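Local structure of mannitol dehydrogenase (Pseudomonas fluorescens, 1LJ8) at residues A[134-139]-A[190-195]; A[140-145]-A[450-455]. The protein probably catalyses the NAD-dependent oxidation of mannitol to fructose as a long-chain dehydrogenase, binding the cofactor NAD. One frame throughout, in Å; residues are numbered along the deposited sequence.

Interaction 1: residues A[134-139]-A[190-195]. With NAD (nicotinamide-adenine-dinucleotide), chain B.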
loop_
_atom_site.group_PDB
_atom_site.type_symbol
_atom_site.label_atom_id
_atom_site.label_comp_id
_atom_site.label_asym_id
_atom_site.label_seq_id
_atom_site.Cartn_x
_atom_site.Cartn_y
_atom_site.Cartn_z
ATOM N N GLY A 134 5.682 -4.762 -3.093
ATOM C CA GLY A 134 6.584 -5.683 -3.767
ATOM C C GLY A 134 5.884 -6.544 -4.820
ATOM O O GLY A 134 6.542 -7.425 -5.404
ATOM N N GLY A 135 4.593 -6.303 -5.101
ATOM C CA GLY A 135 3.899 -7.156 -6.082
ATOM C C GLY A 135 4.227 -6.943 -7.558
ATOM O O GLY A 135 3.802 -7.724 -8.407
ATOM N N TYR A 136 5.025 -5.927 -7.884
ATOM C CA TYR A 136 5.284 -5.614 -9.290
ATOM C C TYR A 136 6.522 -6.258 -9.912
ATOM O O TYR A 136 6.743 -6.157 -11.128
ATOM C CB TYR A 136 5.324 -4.092 -9.475
ATOM C CG TYR A 136 3.996 -3.429 -9.103
ATOM C CD1 TYR A 136 3.616 -3.261 -7.763
ATOM C CD2 TYR A 136 3.102 -3.059 -10.104
ATOM C CE1 TYR A 136 2.359 -2.733 -7.440
ATOM C CE2 TYR A 136 1.810 -2.530 -9.809
ATOM C CZ TYR A 136 1.459 -2.374 -8.470
ATOM O OH TYR A 136 0.212 -1.871 -8.175
ATOM N N CYS A 137 7.324 -6.875 -9.061
ATOM C CA CYS A 137 8.484 -7.615 -9.503
ATOM C C CYS A 137 9.504 -6.852 -10.328
ATOM O O CYS A 137 10.023 -7.406 -11.313
ATOM C CB CYS A 137 8.017 -8.845 -10.299
ATOM S SG CYS A 137 6.860 -9.892 -9.330
ATOM N N ILE A 138 9.756 -5.586 -9.993
ATOM C CA ILE A 138 10.814 -4.845 -10.701
ATOM C C ILE A 138 11.909 -4.664 -9.653
ATOM O O ILE A 138 11.620 -4.248 -8.518
ATOM C CB ILE A 138 10.383 -3.421 -11.161
ATOM C CG1 ILE A 138 9.330 -3.518 -12.265
ATOM C CG2 ILE A 138 11.661 -2.609 -11.629
ATOM C CD1 ILE A 138 9.860 -4.012 -13.550
ATOM N N ASP A 139 13.151 -4.986 -10.009
ATOM C CA ASP A 139 14.305 -4.824 -9.100
ATOM C C ASP A 139 14.700 -3.334 -9.204
ATOM O O ASP A 139 15.166 -2.891 -10.262
ATOM C CB ASP A 139 15.448 -5.725 -9.587
ATOM C CG ASP A 139 16.714 -5.649 -8.720
ATOM O OD1 ASP A 139 16.940 -4.656 -7.988
ATOM O OD2 ASP A 139 17.510 -6.617 -8.803
ATOM N N ASP A 190 -1.173 1.322 -5.560
ATOM C CA ASP A 190 -0.146 0.983 -4.570
ATOM C C ASP A 190 0.855 2.117 -4.334
ATOM O O ASP A 190 0.992 3.025 -5.155
ATOM C CB ASP A 190 0.621 -0.291 -5.001
ATOM C CG ASP A 190 -0.226 -1.566 -4.812
ATOM O OD1 ASP A 190 -0.540 -1.856 -3.624
ATOM O OD2 ASP A 190 -0.537 -2.276 -5.835
ATOM N N ASN A 191 1.569 2.023 -3.218
ATOM C CA ASN A 191 2.540 3.039 -2.832
ATOM C C ASN A 191 3.880 2.880 -3.539
ATOM O O ASN A 191 4.827 2.376 -2.936
ATOM C CB ASN A 191 2.778 2.933 -1.327
ATOM C CG ASN A 191 1.604 3.415 -0.510
ATOM O OD1 ASN A 191 0.845 4.309 -0.928
ATOM N ND2 ASN A 191 1.504 2.900 0.713
ATOM N N LEU A 192 3.967 3.343 -4.776
ATOM C CA LEU A 192 5.228 3.303 -5.533
ATOM C C LEU A 192 5.322 4.728 -6.047
ATOM O O LEU A 192 4.314 5.302 -6.436
ATOM C CB LEU A 192 5.162 2.339 -6.737
ATOM C CG LEU A 192 5.396 0.871 -6.318
ATOM C CD1 LEU A 192 4.070 0.255 -5.819
ATOM C CD2 LEU A 192 5.917 0.063 -7.542
ATOM N N PRO A 193 6.527 5.293 -6.095
ATOM C CA PRO A 193 6.653 6.674 -6.581
ATOM C C PRO A 193 5.940 6.962 -7.926
ATOM O O PRO A 193 5.233 7.977 -8.084
ATOM C CB PRO A 193 8.165 6.846 -6.656
ATOM C CG PRO A 193 8.652 6.067 -5.470
ATOM C CD PRO A 193 7.798 4.807 -5.514
ATOM N N HIS A 194 6.187 6.119 -8.923
ATOM C CA HIS A 194 5.534 6.276 -10.215
ATOM C C HIS A 194 4.775 4.946 -10.402
ATOM O O HIS A 194 5.170 4.108 -11.212
ATOM C CB HIS A 194 6.572 6.427 -11.350
ATOM C CG HIS A 194 7.448 7.647 -11.223
ATOM N ND1 HIS A 194 8.498 7.896 -12.089
ATOM C CD2 HIS A 194 7.488 8.631 -10.286
ATOM C CE1 HIS A 194 9.158 8.971 -11.677
ATOM N NE2 HIS A 194 8.568 9.437 -10.587
ATOM N N ASN A 195 3.674 4.773 -9.678
ATOM C CA ASN A 195 2.967 3.486 -9.744
ATOM C C ASN A 195 2.438 3.079 -11.113
ATOM O O ASN A 195 2.510 1.882 -11.470
ATOM C CB ASN A 195 1.885 3.404 -8.672
ATOM C CG ASN A 195 1.003 4.635 -8.605
ATOM O OD1 ASN A 195 0.799 5.355 -9.589
ATOM N ND2 ASN A 195 0.443 4.874 -7.414
HETATM P PA NAD B . -4.104 -5.767 3.205
HETATM O O1A NAD B . -3.132 -6.592 3.875
HETATM O O2A NAD B . -5.444 -5.456 3.779
HETATM O O5B NAD B . -4.422 -6.356 1.756
HETATM C C5B NAD B . -3.325 -6.629 0.830
HETATM C C4B NAD B . -4.095 -7.301 -0.326
HETATM O O4B NAD B . -3.095 -7.592 -1.388
HETATM C C3B NAD B . -4.680 -8.727 -0.027
HETATM O O3B NAD B . -5.901 -8.825 -0.782
HETATM C C2B NAD B . -3.573 -9.667 -0.526
HETATM O O2B NAD B . -4.044 -10.975 -0.825
HETATM C C1B NAD B . -3.145 -8.954 -1.794
HETATM N N9A NAD B . -1.850 -9.301 -2.288
HETATM C C8A NAD B . -0.625 -9.390 -1.658
HETATM N N7A NAD B . 0.345 -9.704 -2.485
HETATM C C5A NAD B . -0.285 -9.824 -3.714
HETATM C C6A NAD B . 0.266 -10.128 -4.965
HETATM N N6A NAD B . 1.556 -10.352 -5.216
HETATM N N1A NAD B . -0.597 -10.205 -6.049
HETATM C C2A NAD B . -1.965 -9.977 -5.907
HETATM N N3A NAD B . -2.531 -9.653 -4.680
HETATM C C4A NAD B . -1.632 -9.594 -3.610
HETATM O O3 NAD B . -3.347 -4.414 2.865
HETATM P PN NAD B . -3.891 -2.920 2.625
HETATM O O1N NAD B . -3.846 -2.187 3.893
HETATM O O2N NAD B . -5.185 -3.034 1.946
HETATM O O5D NAD B . -2.767 -2.294 1.713
HETATM C C5D NAD B . -2.621 -2.822 0.401
HETATM C C4D NAD B . -1.821 -1.839 -0.335
HETATM O O4D NAD B . -2.512 -0.604 -0.613
HETATM C C3D NAD B . -0.430 -1.413 0.259
HETATM O O3D NAD B . 0.567 -2.411 0.077
HETATM C C2D NAD B . -0.168 -0.072 -0.397
HETATM O O2D NAD B . 0.510 -0.224 -1.637
HETATM C C1D NAD B . -1.589 0.520 -0.574
HETATM N N1N NAD B . -1.981 1.490 0.467
HETATM C C2N NAD B . -2.344 1.159 1.785
HETATM C C3N NAD B . -2.591 2.185 2.660
HETATM C C7N NAD B . -2.954 1.840 4.117
HETATM O O7N NAD B . -2.969 2.777 4.929
HETATM N N7N NAD B . -3.157 0.596 4.496
HETATM C C4N NAD B . -2.462 3.598 2.240
HETATM C C5N NAD B . -2.125 3.877 0.881
HETATM C C6N NAD B . -1.873 2.822 -0.041
#

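Interaction 2: residues A[140-145]-A[450-455]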
loop_
_atom_site.group_PDB
_atom_site.type_symbol
_atom_site.label_atom_id
_atom_site.label_comp_id
_atom_site.label_asym_id
_atom_site.label_seq_id
_atom_site.Cartn_x
_atom_site.Cartn_y
_atom_site.Cartn_z
ATOM N N ASP A 140 14.490 -2.554 -8.139
ATOM C CA ASP A 140 14.818 -1.120 -8.177
ATOM C C ASP A 140 16.291 -0.770 -8.359
ATOM O O ASP A 140 16.600 0.320 -8.828
ATOM C CB ASP A 140 14.270 -0.433 -6.925
ATOM C CG ASP A 140 12.779 -0.541 -6.845
ATOM O OD1 ASP A 140 12.141 -0.097 -7.817
ATOM O OD2 ASP A 140 12.247 -1.089 -5.854
ATOM N N SER A 141 17.211 -1.658 -8.021
ATOM C CA SER A 141 18.608 -1.280 -8.208
ATOM C C SER A 141 18.967 -1.127 -9.678
ATOM O O SER A 141 19.728 -0.227 -10.032
ATOM C CB SER A 141 19.577 -2.280 -7.582
ATOM O OG SER A 141 19.362 -3.599 -8.052
ATOM N N ASN A 142 18.418 -1.984 -10.539
ATOM C CA ASN A 142 18.760 -1.912 -11.968
ATOM C C ASN A 142 17.565 -1.720 -12.914
ATOM O O ASN A 142 17.739 -1.698 -14.137
ATOM C CB ASN A 142 19.503 -3.178 -12.352
ATOM C CG ASN A 142 18.689 -4.402 -12.062
ATOM O OD1 ASN A 142 17.474 -4.308 -11.932
ATOM N ND2 ASN A 142 19.336 -5.557 -11.963
ATOM N N GLY A 143 16.361 -1.581 -12.367
ATOM C CA GLY A 143 15.168 -1.388 -13.181
ATOM C C GLY A 143 14.761 -2.629 -13.959
ATOM O O GLY A 143 13.951 -2.578 -14.874
ATOM N N GLU A 144 15.301 -3.768 -13.594
ATOM C CA GLU A 144 14.978 -4.978 -14.335
ATOM C C GLU A 144 13.750 -5.756 -13.824
ATOM O O GLU A 144 13.565 -5.888 -12.628
ATOM C CB GLU A 144 16.201 -5.898 -14.326
ATOM C CG GLU A 144 17.343 -5.376 -15.226
ATOM C CD GLU A 144 16.844 -5.121 -16.654
ATOM O OE1 GLU A 144 16.667 -3.933 -17.055
ATOM O OE2 GLU A 144 16.595 -6.122 -17.364
ATOM N N PHE A 145 12.922 -6.259 -14.747
ATOM C CA PHE A 145 11.795 -7.101 -14.364
ATOM C C PHE A 145 12.404 -8.437 -13.892
ATOM O O PHE A 145 13.303 -8.983 -14.530
ATOM C CB PHE A 145 10.874 -7.330 -15.574
ATOM C CG PHE A 145 9.691 -8.221 -15.270
ATOM C CD1 PHE A 145 8.706 -7.792 -14.393
ATOM C CD2 PHE A 145 9.559 -9.466 -15.894
ATOM C CE1 PHE A 145 7.576 -8.589 -14.117
ATOM C CE2 PHE A 145 8.426 -10.288 -15.631
ATOM C CZ PHE A 145 7.440 -9.848 -14.742
ATOM N N ALA A 450 24.049 -6.241 1.475
ATOM C CA ALA A 450 24.374 -6.803 0.164
ATOM C C ALA A 450 23.166 -7.378 -0.631
ATOM O O ALA A 450 23.343 -7.924 -1.728
ATOM C CB ALA A 450 25.458 -7.901 0.335
ATOM N N VAL A 451 21.950 -7.263 -0.106
ATOM C CA VAL A 451 20.777 -7.770 -0.845
ATOM C C VAL A 451 20.357 -6.675 -1.832
ATOM O O VAL A 451 19.657 -5.719 -1.481
ATOM C CB VAL A 451 19.626 -8.143 0.075
ATOM C CG1 VAL A 451 18.504 -8.776 -0.769
ATOM C CG2 VAL A 451 20.134 -9.132 1.191
ATOM N N GLU A 452 20.772 -6.853 -3.077
ATOM C CA GLU A 452 20.562 -5.835 -4.090
ATOM C C GLU A 452 19.122 -5.451 -4.390
ATOM O O GLU A 452 18.848 -4.263 -4.583
ATOM C CB GLU A 452 21.303 -6.213 -5.386
ATOM C CG GLU A 452 21.422 -5.045 -6.351
ATOM C CD GLU A 452 22.212 -5.388 -7.632
ATOM O OE1 GLU A 452 23.102 -6.268 -7.566
ATOM O OE2 GLU A 452 21.946 -4.760 -8.687
ATOM N N GLU A 453 18.192 -6.407 -4.354
ATOM C CA GLU A 453 16.808 -6.055 -4.642
ATOM C C GLU A 453 16.134 -5.310 -3.472
ATOM O O GLU A 453 14.961 -4.897 -3.585
ATOM C CB GLU A 453 15.973 -7.285 -5.003
ATOM C CG GLU A 453 15.889 -8.296 -3.876
ATOM C CD GLU A 453 17.035 -9.306 -3.890
ATOM O OE1 GLU A 453 18.162 -8.976 -4.345
ATOM O OE2 GLU A 453 16.784 -10.423 -3.397
ATOM N N ILE A 454 16.863 -5.150 -2.363
ATOM C CA ILE A 454 16.316 -4.380 -1.242
ATOM C C ILE A 454 17.089 -3.064 -1.149
ATOM O O ILE A 454 16.486 -1.988 -1.134
ATOM C CB ILE A 454 16.461 -5.107 0.146
ATOM C CG1 ILE A 454 15.705 -6.445 0.124
ATOM C CG2 ILE A 454 15.909 -4.208 1.296
ATOM C CD1 ILE A 454 15.852 -7.269 1.445
ATOM N N PHE A 455 18.423 -3.136 -1.124
ATOM C CA PHE A 455 19.200 -1.921 -0.901
ATOM C C PHE A 455 19.964 -1.285 -2.041
ATOM O O PHE A 455 20.580 -0.241 -1.847
ATOM C CB PHE A 455 20.182 -2.124 0.275
ATOM C CG PHE A 455 19.490 -2.452 1.582
ATOM C CD1 PHE A 455 19.483 -3.774 2.081
ATOM C CD2 PHE A 455 18.804 -1.463 2.284
ATOM C CE1 PHE A 455 18.796 -4.093 3.259
ATOM C CE2 PHE A 455 18.101 -1.778 3.480
ATOM C CZ PHE A 455 18.099 -3.083 3.966
HETATM O O HOH W 1 13.832 -3.529 -5.598
#

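Interaction 1: residues A[134-139]-A[190-195]
Tyr136 OH, at the rim of its ring, bonds to one oxygen of the Asp190 carboxylate, giving its proton to OD2 over a very short 2.5 Å. Asp190 CG lies in the plane of the ring at its edge, but the carboxylate is turned by 80° from that plane. Tyr136 belongs to a type I turn, Gly134 to Cys137, and has CG anti to the carbonyl carbon (chi1 -61°), which carries the ring toward 190-195. Leu192 approaches the same ring obliquely, its CD1 3.8 Å from Tyr136 CE1. The other carboxylate oxygen, Asp190 OD1, accepts from the ribose hydroxyl O2D of NAD at 2.8 Å, and Asn191 N donates to that O2D at 2.9 Å. Tyr136 is therefore second shell to the cofactor, helping to fix the rotation of a carboxylate that Ile131 N and Thr132 N also grip. A phenylalanine here would probably leave Asp190 OD2 without its hydroxyl donor and the carboxylate somewhat less firmly held. The side-chain amide of Asn195 donates almost straight (178°) through ND2 to Asp190 O at 3.0 Å. Asn195 begins helix 195-210, whose Val198 touches both Tyr136 and Leu192, while Ser188, closing strand 185-188, bonds the tyrosine hydroxyl.

Interaction 2: residues A[140-145]-A[450-455]
Ser141 and Glu452 form the close part of this contact. The hydroxyl OG of Ser141 lies 2.9 Å from Glu452 OE2, within hydrogen-bonding distance. It is also pressed against the aliphatic part of that side chain, with Ser141 OG only 3.0 Å from Glu452 CG, and Ser141 CB sits 3.5 Å from the same CG. Glu452 holds CG anti to its backbone N (chi1 -165°) and runs extended beyond it, which brings both CG and OE2 to the serine hydroxyl. The backbone under it is fixed at the start of helix 452-455, where Val451 O accepts from both Ile454 N and Phe455 N.

Away from this pair the contact is loose, and Asn142 and Asp140 are exposed to solvent. Asn142 ND2 stands 4.3 Å from Glu452 OE2, too far for a hydrogen bond; its OD1 instead accepts from Glu144 N at 2.8 Å, an Asx turn that shapes the bend. On the Asp140 side a water bridges the two backbones: it accepts from Asp140 N at 2.8 Å and donates to Asp140 OD2 and, at 2.7 Å, to Glu453 O. Asp140 OD2 is also salt-bridged to Lys384, and Glu453, whose CB points away from 140-145, is salt-bridged through OE2 to Arg430.

The chemistry is thus mostly polar, the carbon contact of Ser141 CB with Glu452 CG aside. Ser141 OG has one proton and two acidic neighbours, Glu452 and its stronger partner Asp139, so it cannot satisfy both at once, and the tie to Glu452 is probably modest and sensitive to the ionisation of these carboxylates.

Along the chain the four segments alternate, 134-139, 140-145, 190-195 and 450-455, and the two interactions have centres about 12 Å apart. Their first segments run on directly, forming the two-stranded antiparallel sheet of strands 138-139 and 144-145; the probable hydrogen bond from Asp139 N to Glu144 O, 2.8 Å, joins them, and Ile138 CD1 packs on Phe145 CA. The turn leading into strand 138-139 takes part in interaction 1, where the 190-195 side touches NAD. The hairpin's own turn takes part in interaction 2, at the surface against the C-terminal domain. Helix 378-385 is a shared neighbour, touched by Leu192 and Asp140. The hairpin and the turn before it thus run from next to the NAD-binding residues to 450-455.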